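Local structure of protein bvu-3222 (Bacteroides vulgatus ATCC 8482, 3FYF) at the interface of chains A and B. The protein is of unknown function but belongs to the DUF4251 family and is probably a periplasmic protein, found here as a two-fold symmetric pair. Residues are numbered along the deposited sequence; one frame, centred on the assembly and turned at random. Chains: chain A/B, Protein bvu-3222.

Contact 1: the interface of chains A and B. Residues chain A 53-54, 64, 161-163; chain B 53-54, 64, 161.
The B:Phe64 ring touches A:Tyr163 with CD2 and CE2, and A:Asp53 with CE1 and CZ, both partners lying to the same side of its plane. The aromatic contacts come first. The phenol of A:Tyr163 meets the CD2–CE2 border of the ring, with CZ of A:Tyr163 3.7 Å from CD2 of B:Phe64, and A:Gly162, lacking a side chain, brings its CA up to CE2. CG of B:Phe64 stands anti to its own carbonyl carbon (chi1 -76°), which carries the ring away from its strand 62-64 toward the partner.

Carboxylate-to-ring contacts form a second group, repeated in both directions. OD2 of A:Asp53 stands off the ring plane, 3.3 Å from CE1 of B:Phe64, while CB of A:Asp53 packs 3.7 Å from CZ. The twin sets OD2 of B:Asp53 3.2 Å from CE1 of A:Phe64, ring and carboxylate planes turned 82° apart. Aspartate suits this place because its CB packs on CZ while an oxygen turns to the partner's ring.

The polar group lies near the axis. A:Asn54 and B:Asn54 meet tip to tip with nearly parallel amides, yet the N-H of B:Asn54 ND2 does not point at OD1 of A:Asn54. It turns instead to B:Asp53 OD2, at 3.2 Å and nearly straight (163° at H). OD1 of B:Asn54 accepts from ND2 of B:Asn161 at 2.9 Å, so both ends of this amide are gripped. The A:Asn54 amide is flipped, its ND2 bonding weakly to A:Asn161 OD1, so two-fold symmetry breaks here. The patch joins the two chains of the deposited assembly around their axis; whether this pairing is biological the structure alone does not show.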
ATOM      1  N   ASP A  53       0.717  -6.366   1.536  1.00 43.89           N
ATOM      2  CA  ASP A  53       1.687  -5.990   0.529  1.00 45.64           C
ATOM      3  C   ASP A  53       2.410  -4.716   0.955  1.00 44.64           C
ATOM      4  O   ASP A  53       3.621  -4.593   0.790  1.00 41.75           O
ATOM      5  CB  ASP A  53       1.003  -5.756  -0.812  1.00 46.82           C
ATOM      6  CG  ASP A  53       1.975  -5.310  -1.875  1.00 51.86           C
ATOM      7  OD1 ASP A  53       2.940  -6.058  -2.125  1.00 52.72           O
ATOM      8  OD2 ASP A  53       1.795  -4.206  -2.433  1.00 49.41           O
ATOM      9  N   ASN A  54       1.655  -3.762   1.492  1.00 44.75           N
ATOM     10  CA  ASN A  54       2.256  -2.538   2.016  1.00 41.92           C
ATOM     11  C   ASN A  54       1.598  -2.062   3.292  1.00 37.51           C
ATOM     12  O   ASN A  54       0.462  -2.420   3.588  1.00 31.64           O
ATOM     13  CB  ASN A  54       2.253  -1.417   0.968  1.00 43.44           C
ATOM     14  CG  ASN A  54       0.876  -1.112   0.447  1.00 43.34           C
ATOM     15  OD1 ASN A  54       0.407  -1.729  -0.516  1.00 40.72           O
ATOM     16  ND2 ASN A  54       0.224  -0.137   1.061  1.00 32.93           N
ATOM     17  N   PHE A  64       6.508  -0.895   1.337  1.00 41.12           N
ATOM     18  CA  PHE A  64       6.163  -2.209   0.779  1.00 40.99           C
ATOM     19  C   PHE A  64       6.860  -3.283   1.606  1.00 39.62           C
ATOM     20  O   PHE A  64       8.022  -3.131   1.949  1.00 43.85           O
ATOM     21  CB  PHE A  64       6.578  -2.313  -0.689  1.00 45.74           C
ATOM     22  CG  PHE A  64       5.717  -1.513  -1.623  1.00 42.63           C
ATOM     23  CD1 PHE A  64       4.392  -1.863  -1.834  1.00 41.02           C
ATOM     24  CD2 PHE A  64       6.233  -0.416  -2.295  1.00 47.72           C
ATOM     25  CE1 PHE A  64       3.593  -1.127  -2.687  1.00 35.44           C
ATOM     26  CE2 PHE A  64       5.443   0.313  -3.166  1.00 45.75           C
ATOM     27  CZ  PHE A  64       4.120  -0.039  -3.361  1.00 36.41           C
ATOM     28  N   ASN A 161      -2.354  -2.899   3.420  1.00 31.85           N
ATOM     29  CA  ASN A 161      -3.037  -3.090   2.143  1.00 36.96           C
ATOM     30  C   ASN A 161      -2.525  -4.354   1.481  1.00 38.61           C
ATOM     31  O   ASN A 161      -1.318  -4.541   1.351  1.00 41.61           O
ATOM     32  CB  ASN A 161      -2.805  -1.894   1.214  1.00 32.37           C
ATOM     33  CG  ASN A 161      -3.351  -0.594   1.783  1.00 38.02           C
ATOM     34  OD1 ASN A 161      -2.642   0.412   1.874  1.00 42.97           O
ATOM     35  ND2 ASN A 161      -4.602  -0.613   2.173  1.00 40.29           N
ATOM     36  N   GLY A 162      -3.445  -5.216   1.068  1.00 40.23           N
ATOM     37  CA  GLY A 162      -3.069  -6.475   0.452  1.00 44.36           C
ATOM     38  C   GLY A 162      -4.267  -7.309   0.070  1.00 45.36           C
ATOM     39  O   GLY A 162      -5.300  -6.777  -0.329  1.00 46.45           O
ATOM     40  N   TYR A 163      -4.125  -8.623   0.223  1.00 49.44           N
ATOM     41  CA  TYR A 163      -5.119  -9.578  -0.264  1.00 48.72           C
ATOM     42  C   TYR A 163      -5.731 -10.392   0.861  1.00 42.73           C
ATOM     43  O   TYR A 163      -5.032 -10.868   1.739  1.00 49.33           O
ATOM     44  CB  TYR A 163      -4.491 -10.492  -1.325  1.00 50.66           C
ATOM     45  CG  TYR A 163      -4.101  -9.743  -2.572  1.00 46.79           C
ATOM     46  CD1 TYR A 163      -5.028  -9.527  -3.587  1.00 35.06           C
ATOM     47  CD2 TYR A 163      -2.817  -9.229  -2.730  1.00 47.50           C
ATOM     48  CE1 TYR A 163      -4.688  -8.831  -4.728  1.00 40.97           C
ATOM     49  CE2 TYR A 163      -2.470  -8.523  -3.877  1.00 43.91           C
ATOM     50  CZ  TYR A 163      -3.415  -8.332  -4.868  1.00 43.70           C
ATOM     51  OH  TYR A 163      -3.093  -7.642  -6.012  1.00 49.62           O
TER
ATOM     52  N   ASP B  53       1.361   2.278  -7.493  1.00 47.94           N
ATOM     53  CA  ASP B  53       1.103   0.858  -7.360  1.00 46.74           C
ATOM     54  C   ASP B  53      -0.318   0.619  -6.846  1.00 45.40           C
ATOM     55  O   ASP B  53      -1.024  -0.268  -7.332  1.00 38.19           O
ATOM     56  CB  ASP B  53       2.116   0.242  -6.406  1.00 47.77           C
ATOM     57  CG  ASP B  53       1.812  -1.202  -6.103  1.00 57.86           C
ATOM     58  OD1 ASP B  53       1.950  -2.044  -7.018  1.00 55.30           O
ATOM     59  OD2 ASP B  53       1.427  -1.491  -4.951  1.00 53.45           O
ATOM     60  N   ASN B  54      -0.736   1.404  -5.853  1.00 40.56           N
ATOM     61  CA  ASN B  54      -2.116   1.343  -5.379  1.00 37.50           C
ATOM     62  C   ASN B  54      -2.688   2.712  -5.027  1.00 40.68           C
ATOM     63  O   ASN B  54      -1.954   3.673  -4.858  1.00 38.27           O
ATOM     64  CB  ASN B  54      -2.262   0.367  -4.198  1.00 37.75           C
ATOM     65  CG  ASN B  54      -1.460   0.782  -2.992  1.00 39.42           C
ATOM     66  OD1 ASN B  54      -1.929   1.552  -2.150  1.00 37.35           O
ATOM     67  ND2 ASN B  54      -0.248   0.259  -2.887  1.00 39.21           N
ATOM     68  N   PHE B  64      -5.261  -2.043  -6.149  1.00 42.07           N
ATOM     69  CA  PHE B  64      -3.982  -2.140  -6.861  1.00 42.29           C
ATOM     70  C   PHE B  64      -4.183  -1.719  -8.303  1.00 47.58           C
ATOM     71  O   PHE B  64      -5.243  -1.934  -8.886  1.00 43.08           O
ATOM     72  CB  PHE B  64      -3.372  -3.543  -6.763  1.00 43.28           C
ATOM     73  CG  PHE B  64      -2.748  -3.817  -5.438  1.00 32.39           C
ATOM     74  CD1 PHE B  64      -1.589  -3.155  -5.059  1.00 36.87           C
ATOM     75  CD2 PHE B  64      -3.339  -4.686  -4.543  1.00 43.62           C
ATOM     76  CE1 PHE B  64      -1.024  -3.376  -3.825  1.00 34.97           C
ATOM     77  CE2 PHE B  64      -2.766  -4.914  -3.303  1.00 34.91           C
ATOM     78  CZ  PHE B  64      -1.611  -4.253  -2.945  1.00 28.94           C
ATOM     79  N   ASN B 161       0.026   5.279  -3.565  1.00 35.65           N
ATOM     80  CA  ASN B 161       1.223   4.669  -2.995  1.00 43.44           C
ATOM     81  C   ASN B 161       2.004   3.991  -4.086  1.00 40.11           C
ATOM     82  O   ASN B 161       1.457   3.182  -4.820  1.00 41.66           O
ATOM     83  CB  ASN B 161       0.849   3.647  -1.917  1.00 34.72           C
ATOM     84  CG  ASN B 161       0.098   4.281  -0.763  1.00 49.11           C
ATOM     85  OD1 ASN B 161       0.605   5.196  -0.115  1.00 35.72           O
ATOM     86  ND2 ASN B 161      -1.113   3.803  -0.504  1.00 37.54           N
TER

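Contact 2: the interface of chains A and B. Residues chain A 32, 139, 142, 144; chain B 63-64, 90.
A:Gln144, at the start of strand 144-151 in this DUF4251 protein, reaches across to the backbone of B:Arg63 and B:Phe64. Its amide oxygen OE1 accepts from the peptide N of B:Phe64 at 2.9 Å (155° at H), the donor standing well above the carbonyl plane. Beyond CG the glutamine chain is extended (chi2 162°), a reach that brings OE1 to the main-chain N-H of the last residue of strand 62-64 in the other subunit, and its CG rests 3.9 Å from CD2 of B:Phe64.

Around this bond the packing is close. The B:Arg63 chain bends at chi2 (-96°) and wraps past OE1 of A:Gln144, its CG 3.4 Å from that oxygen. The guanidinium then stands nearly perpendicular to the glutamine amide, and the methyl CG2 of A:Thr142 lies 3.5 Å from NH1 of B:Arg63. A:Thr142 turns its hydroxyl inward, donating from OG1 to A:Thr139 O and accepting from the N of A:Gln144, which steadies the loop before the strand. From its own chain, OH of B:Tyr90 accepts from NE of B:Arg63 at 3.2 Å in the guanidinium plane. The methyl CG2 of A:Thr139 lies over one face of the B:Tyr90 ring, 3.7 Å from CE2.

Toward the helix 20-44 the contact is looser: NH1 of B:Arg63 makes a long salt bridge, 3.7 Å, to OD2 of A:Asp32. An alanine in place of B:Arg63 would probably leave A:Asp32 without its charged mate and open a gap beside A:Thr142.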
ATOM      1  N   ASP A  32     -10.810 -12.460 -10.127  1.00 66.05           N
ATOM      2  CA  ASP A  32     -11.052 -11.460  -9.086  1.00 62.68           C
ATOM      3  C   ASP A  32     -12.423 -11.649  -8.440  1.00 63.59           C
ATOM      4  O   ASP A  32     -12.558 -11.557  -7.215  1.00 64.09           O
ATOM      5  CB  ASP A  32     -10.946 -10.041  -9.664  1.00 58.21           C
ATOM      6  CG  ASP A  32      -9.508  -9.545  -9.773  1.00 63.99           C
ATOM      7  OD1 ASP A  32      -8.582 -10.225  -9.276  1.00 70.18           O
ATOM      8  OD2 ASP A  32      -9.302  -8.460 -10.356  1.00 69.79           O
ATOM      9  N   THR A 139     -12.621  -4.423  -1.215  1.00 43.70           N
ATOM     10  CA  THR A 139     -13.031  -3.817  -2.470  1.00 42.91           C
ATOM     11  C   THR A 139     -13.890  -4.799  -3.287  1.00 46.22           C
ATOM     12  O   THR A 139     -13.424  -5.875  -3.683  1.00 42.83           O
ATOM     13  CB  THR A 139     -11.803  -3.329  -3.255  1.00 42.47           C
ATOM     14  OG1 THR A 139     -11.079  -2.389  -2.451  1.00 45.09           O
ATOM     15  CG2 THR A 139     -12.207  -2.650  -4.565  1.00 49.73           C
ATOM     16  N   THR A 142     -13.434  -7.899  -5.954  1.00 50.01           N
ATOM     17  CA  THR A 142     -12.031  -8.302  -5.805  1.00 49.10           C
ATOM     18  C   THR A 142     -11.757  -8.938  -4.433  1.00 46.78           C
ATOM     19  O   THR A 142     -12.646  -9.053  -3.593  1.00 54.09           O
ATOM     20  CB  THR A 142     -11.012  -7.098  -5.996  1.00 46.93           C
ATOM     21  OG1 THR A 142     -11.039  -6.245  -4.849  1.00 51.11           O
ATOM     22  CG2 THR A 142     -11.283  -6.257  -7.250  1.00 40.50           C
ATOM     23  N   GLN A 144      -9.094  -7.565  -2.842  1.00 44.40           N
ATOM     24  CA  GLN A 144      -8.224  -6.489  -2.387  1.00 43.64           C
ATOM     25  C   GLN A 144      -8.855  -5.799  -1.201  1.00 39.63           C
ATOM     26  O   GLN A 144     -10.025  -5.414  -1.234  1.00 40.79           O
ATOM     27  CB  GLN A 144      -7.935  -5.510  -3.525  1.00 44.50           C
ATOM     28  CG  GLN A 144      -7.021  -6.104  -4.603  1.00 38.01           C
ATOM     29  CD  GLN A 144      -7.067  -5.344  -5.913  1.00 41.63           C
ATOM     30  OE1 GLN A 144      -7.272  -4.135  -5.934  1.00 49.56           O
ATOM     31  NE2 GLN A 144      -6.876  -6.055  -7.019  1.00 43.58           N
TER
ATOM     32  N   ARG B  63      -7.300  -0.085  -4.092  1.00 44.47           N
ATOM     33  CA  ARG B  63      -7.211  -0.891  -5.290  1.00 46.32           C
ATOM     34  C   ARG B  63      -5.785  -0.866  -5.810  1.00 45.45           C
ATOM     35  O   ARG B  63      -5.169   0.200  -5.881  1.00 43.61           O
ATOM     36  CB  ARG B  63      -8.167  -0.360  -6.354  1.00 54.28           C
ATOM     37  CG  ARG B  63      -9.067  -1.427  -6.953  1.00 62.41           C
ATOM     38  CD  ARG B  63      -8.512  -1.987  -8.233  1.00 71.90           C
ATOM     39  NE  ARG B  63      -9.411  -2.971  -8.828  1.00 60.92           N
ATOM     40  CZ  ARG B  63      -9.006  -3.971  -9.602  1.00 68.65           C
ATOM     41  NH1 ARG B  63      -9.894  -4.816 -10.106  1.00 73.22           N
ATOM     42  NH2 ARG B  63      -7.714  -4.132  -9.868  1.00 73.92           N
ATOM     43  N   PHE B  64      -5.261  -2.043  -6.149  1.00 42.07           N
ATOM     44  CA  PHE B  64      -3.982  -2.140  -6.861  1.00 42.29           C
ATOM     45  C   PHE B  64      -4.183  -1.719  -8.303  1.00 47.58           C
ATOM     46  O   PHE B  64      -5.243  -1.934  -8.886  1.00 43.08           O
ATOM     47  CB  PHE B  64      -3.372  -3.543  -6.763  1.00 43.28           C
ATOM     48  CG  PHE B  64      -2.748  -3.817  -5.438  1.00 32.39           C
ATOM     49  CD1 PHE B  64      -1.589  -3.155  -5.059  1.00 36.87           C
ATOM     50  CD2 PHE B  64      -3.339  -4.686  -4.543  1.00 43.62           C
ATOM     51  CE1 PHE B  64      -1.024  -3.376  -3.825  1.00 34.97           C
ATOM     52  CE2 PHE B  64      -2.766  -4.914  -3.303  1.00 34.91           C
ATOM     53  CZ  PHE B  64      -1.611  -4.253  -2.945  1.00 28.94           C
ATOM     54  N   TYR B  90     -13.925   5.722  -6.116  1.00 70.42           N
ATOM     55  CA  TYR B  90     -13.727   4.436  -6.796  1.00 67.71           C
ATOM     56  C   TYR B  90     -14.897   4.018  -7.700  1.00 70.83           C
ATOM     57  O   TYR B  90     -14.687   3.550  -8.825  1.00 67.10           O
ATOM     58  CB  TYR B  90     -13.432   3.321  -5.781  1.00 62.77           C
ATOM     59  CG  TYR B  90     -13.130   1.992  -6.434  1.00 55.90           C
ATOM     60  CD1 TYR B  90     -11.958   1.807  -7.157  1.00 50.34           C
ATOM     61  CD2 TYR B  90     -14.025   0.927  -6.348  1.00 55.12           C
ATOM     62  CE1 TYR B  90     -11.682   0.601  -7.780  1.00 55.43           C
ATOM     63  CE2 TYR B  90     -13.750  -0.293  -6.969  1.00 52.38           C
ATOM     64  CZ  TYR B  90     -12.577  -0.450  -7.677  1.00 58.31           C
ATOM     65  OH  TYR B  90     -12.296  -1.654  -8.291  1.00 55.44           O
TER

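Contact 1 and contact 2 adjoin each other, the centres of their C-alpha atoms about 10 Å apart, and B:Phe64 belongs to both. Its ring serves mainly contact 1, while its backbone N, with one ring atom, serves contact 2, so the short strand 62-64 of chain B is held at side chain and main chain together. Contact 1 lies near the two-fold axis, whereas contact 2 extends outward to the long helix 20-44 of chain A. With its symmetry twins, the pairing combines a central patch of rings, carboxylates and amides with flanks held by a hydrogen bond, a long salt bridge and methyl packing, although this alone does not establish a dimer in the cell.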